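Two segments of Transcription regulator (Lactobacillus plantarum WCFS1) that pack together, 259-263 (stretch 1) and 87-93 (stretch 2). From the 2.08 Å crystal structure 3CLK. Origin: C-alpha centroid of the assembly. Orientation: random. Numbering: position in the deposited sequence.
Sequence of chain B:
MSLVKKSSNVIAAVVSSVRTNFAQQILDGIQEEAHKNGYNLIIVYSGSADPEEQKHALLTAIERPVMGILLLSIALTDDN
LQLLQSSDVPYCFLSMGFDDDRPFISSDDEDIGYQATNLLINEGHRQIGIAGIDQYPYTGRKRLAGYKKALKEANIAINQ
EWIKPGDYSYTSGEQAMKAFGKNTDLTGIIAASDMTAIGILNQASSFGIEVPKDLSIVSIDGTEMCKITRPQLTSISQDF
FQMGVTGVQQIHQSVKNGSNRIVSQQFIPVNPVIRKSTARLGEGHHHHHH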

# COMPACT_ATOMS: atom_id res chain seq x y z
N SER B 259 8.59 34.56 5.69
CA SER B 259 8.34 34.21 7.09
C SER B 259 8.99 32.88 7.47
O SER B 259 9.32 32.66 8.63
CB SER B 259 6.84 34.12 7.37
OG SER B 259 6.26 32.99 6.74
N ASN B 260 9.17 32.00 6.48
CA ASN B 260 9.77 30.69 6.73
C ASN B 260 9.04 29.99 7.87
O ASN B 260 9.66 29.29 8.68
CB ASN B 260 11.26 30.84 7.05
CG ASN B 260 12.05 31.43 5.90
OD1 ASN B 260 13.24 31.70 6.03
ND2 ASN B 260 11.40 31.63 4.76
N ARG B 261 7.73 30.18 7.93
CA ARG B 261 6.89 29.58 8.96
C ARG B 261 5.47 29.39 8.43
O ARG B 261 4.99 30.20 7.63
CB ARG B 261 6.84 30.46 10.20
CG ARG B 261 8.15 30.58 10.95
CD ARG B 261 7.96 31.37 12.24
NE ARG B 261 9.18 31.46 13.02
CZ ARG B 261 9.26 32.00 14.24
NH1 ARG B 261 8.18 32.50 14.81
NH2 ARG B 261 10.42 32.03 14.88
N ILE B 262 4.80 28.33 8.88
CA ILE B 262 3.44 28.03 8.46
C ILE B 262 2.53 27.97 9.69
O ILE B 262 2.85 27.30 10.67
CB ILE B 262 3.39 26.69 7.71
CG1 ILE B 262 4.40 26.71 6.55
CG2 ILE B 262 1.98 26.44 7.17
CD1 ILE B 262 4.44 25.43 5.74
N VAL B 263 1.40 28.67 9.65
CA VAL B 263 0.49 28.68 10.79
C VAL B 263 -0.96 28.36 10.46
O VAL B 263 -1.82 28.35 11.34
CB VAL B 263 0.51 30.05 11.51
CG1 VAL B 263 1.93 30.41 11.93
CG2 VAL B 263 -0.06 31.13 10.59
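Stretch 2 (87-93) SDVPYCF

Stretch 1 has no regular helix or strand, yet Arg-261 and Ile-262 are extended (phi/psi -153/147° and -122/131°), whereas Asn-260 before them has positive phi (52/37°). Stretch 2 begins where a helix ends: Asp-88 is the first residue to leave helical phi/psi, again with positive phi (61/31°). From there the chain straightens through Val-89 and Pro-90 into a strand that starts at Tyr-91 and continues past Phe-93. The touching parts run in roughly the same direction, CA 260 to 262 lying 37° from CA 88 to 92, and the nearest CA atoms across the stretches are those of Arg-261 and Pro-90, 4.7 Å apart.

No direct hydrogen bond joins the two stretches. Instead, water 1 links their backbones, accepting from Tyr-91 N at 2.8 Å and from Ile-262 N at 3.2 Å, so that two amides that do not pair with carbonyls across the contact share one acceptor.

Pro-90 lies against the turn in stretch 1, with its CG 3.1 Å from Asn-260 O and 4.1 Å from Asn-260 CB. Ile-262, buried and directed toward stretch 2, loses the most surface to the contact. Its CB lies 3.6 Å from Tyr-91 O, and its CD1, in an m,t rotamer, lies 4.3 Å from Cys-92 CB in an apolar contact. The CA-to-CB bonds of Tyr-91 and Val-89 point away from stretch 1.

Arg-261, exposed like its partner Asp-88, also starts away from stretch 2 along CA-to-CB, but its extended side chain returns at its tip to form a salt bridge, NH2 to Asp-88 OD1, at 3.5 Å. The carboxylate oxygen approaches the guanidinium obliquely. Within stretch 1, a weak hydrogen bond from Arg-261 N to Ser-259 OG (3.4 Å) spans the bend at Asn-260. Together the two stretches bury 293 Å².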

# COMPACT_ATOMS: atom_id res chain seq x y z
N SER B 87 13.57 23.94 15.79
CA SER B 87 14.53 23.90 14.68
C SER B 87 14.34 25.05 13.69
O SER B 87 15.18 25.26 12.82
CB SER B 87 14.42 22.57 13.94
OG SER B 87 13.18 22.46 13.27
N ASP B 88 13.24 25.78 13.81
CA ASP B 88 12.95 26.89 12.90
C ASP B 88 12.82 26.45 11.45
O ASP B 88 13.15 27.20 10.54
CB ASP B 88 14.03 27.97 12.99
CG ASP B 88 13.77 28.96 14.11
OD1 ASP B 88 12.59 29.33 14.31
OD2 ASP B 88 14.75 29.37 14.76
N VAL B 89 12.36 25.22 11.25
CA VAL B 89 12.16 24.69 9.91
C VAL B 89 10.66 24.72 9.61
O VAL B 89 9.86 24.22 10.39
CB VAL B 89 12.65 23.23 9.79
CG1 VAL B 89 12.36 22.70 8.40
CG2 VAL B 89 14.15 23.15 10.09
N PRO B 90 10.27 25.34 8.49
CA PRO B 90 8.85 25.40 8.13
C PRO B 90 8.27 23.98 8.14
O PRO B 90 8.88 23.06 7.59
CB PRO B 90 8.87 26.00 6.73
CG PRO B 90 10.08 26.88 6.75
CD PRO B 90 11.09 26.01 7.47
N TYR B 91 7.12 23.79 8.76
CA TYR B 91 6.54 22.45 8.80
C TYR B 91 5.02 22.51 8.78
O TYR B 91 4.41 23.53 9.11
CB TYR B 91 7.01 21.70 10.05
CG TYR B 91 6.37 22.18 11.33
CD1 TYR B 91 5.17 21.63 11.77
CD2 TYR B 91 6.93 23.23 12.07
CE1 TYR B 91 4.53 22.11 12.92
CE2 TYR B 91 6.30 23.72 13.21
CZ TYR B 91 5.10 23.16 13.63
OH TYR B 91 4.46 23.63 14.75
N CYS B 92 4.40 21.40 8.38
CA CYS B 92 2.96 21.28 8.30
C CYS B 92 2.58 19.81 8.38
O CYS B 92 3.23 18.96 7.76
CB CYS B 92 2.44 21.88 6.99
SG CYS B 92 0.63 22.04 6.88
N PHE B 93 1.54 19.51 9.15
CA PHE B 93 1.06 18.13 9.28
C PHE B 93 0.02 17.86 8.20
O PHE B 93 -0.79 18.73 7.87
CB PHE B 93 0.42 17.91 10.66
CG PHE B 93 1.42 17.81 11.79
CD1 PHE B 93 2.04 18.95 12.29
CD2 PHE B 93 1.73 16.57 12.34
CE1 PHE B 93 2.96 18.85 13.34
CE2 PHE B 93 2.65 16.46 13.38
CZ PHE B 93 3.27 17.60 13.89
O HOH W 1 6.10 25.83 10.41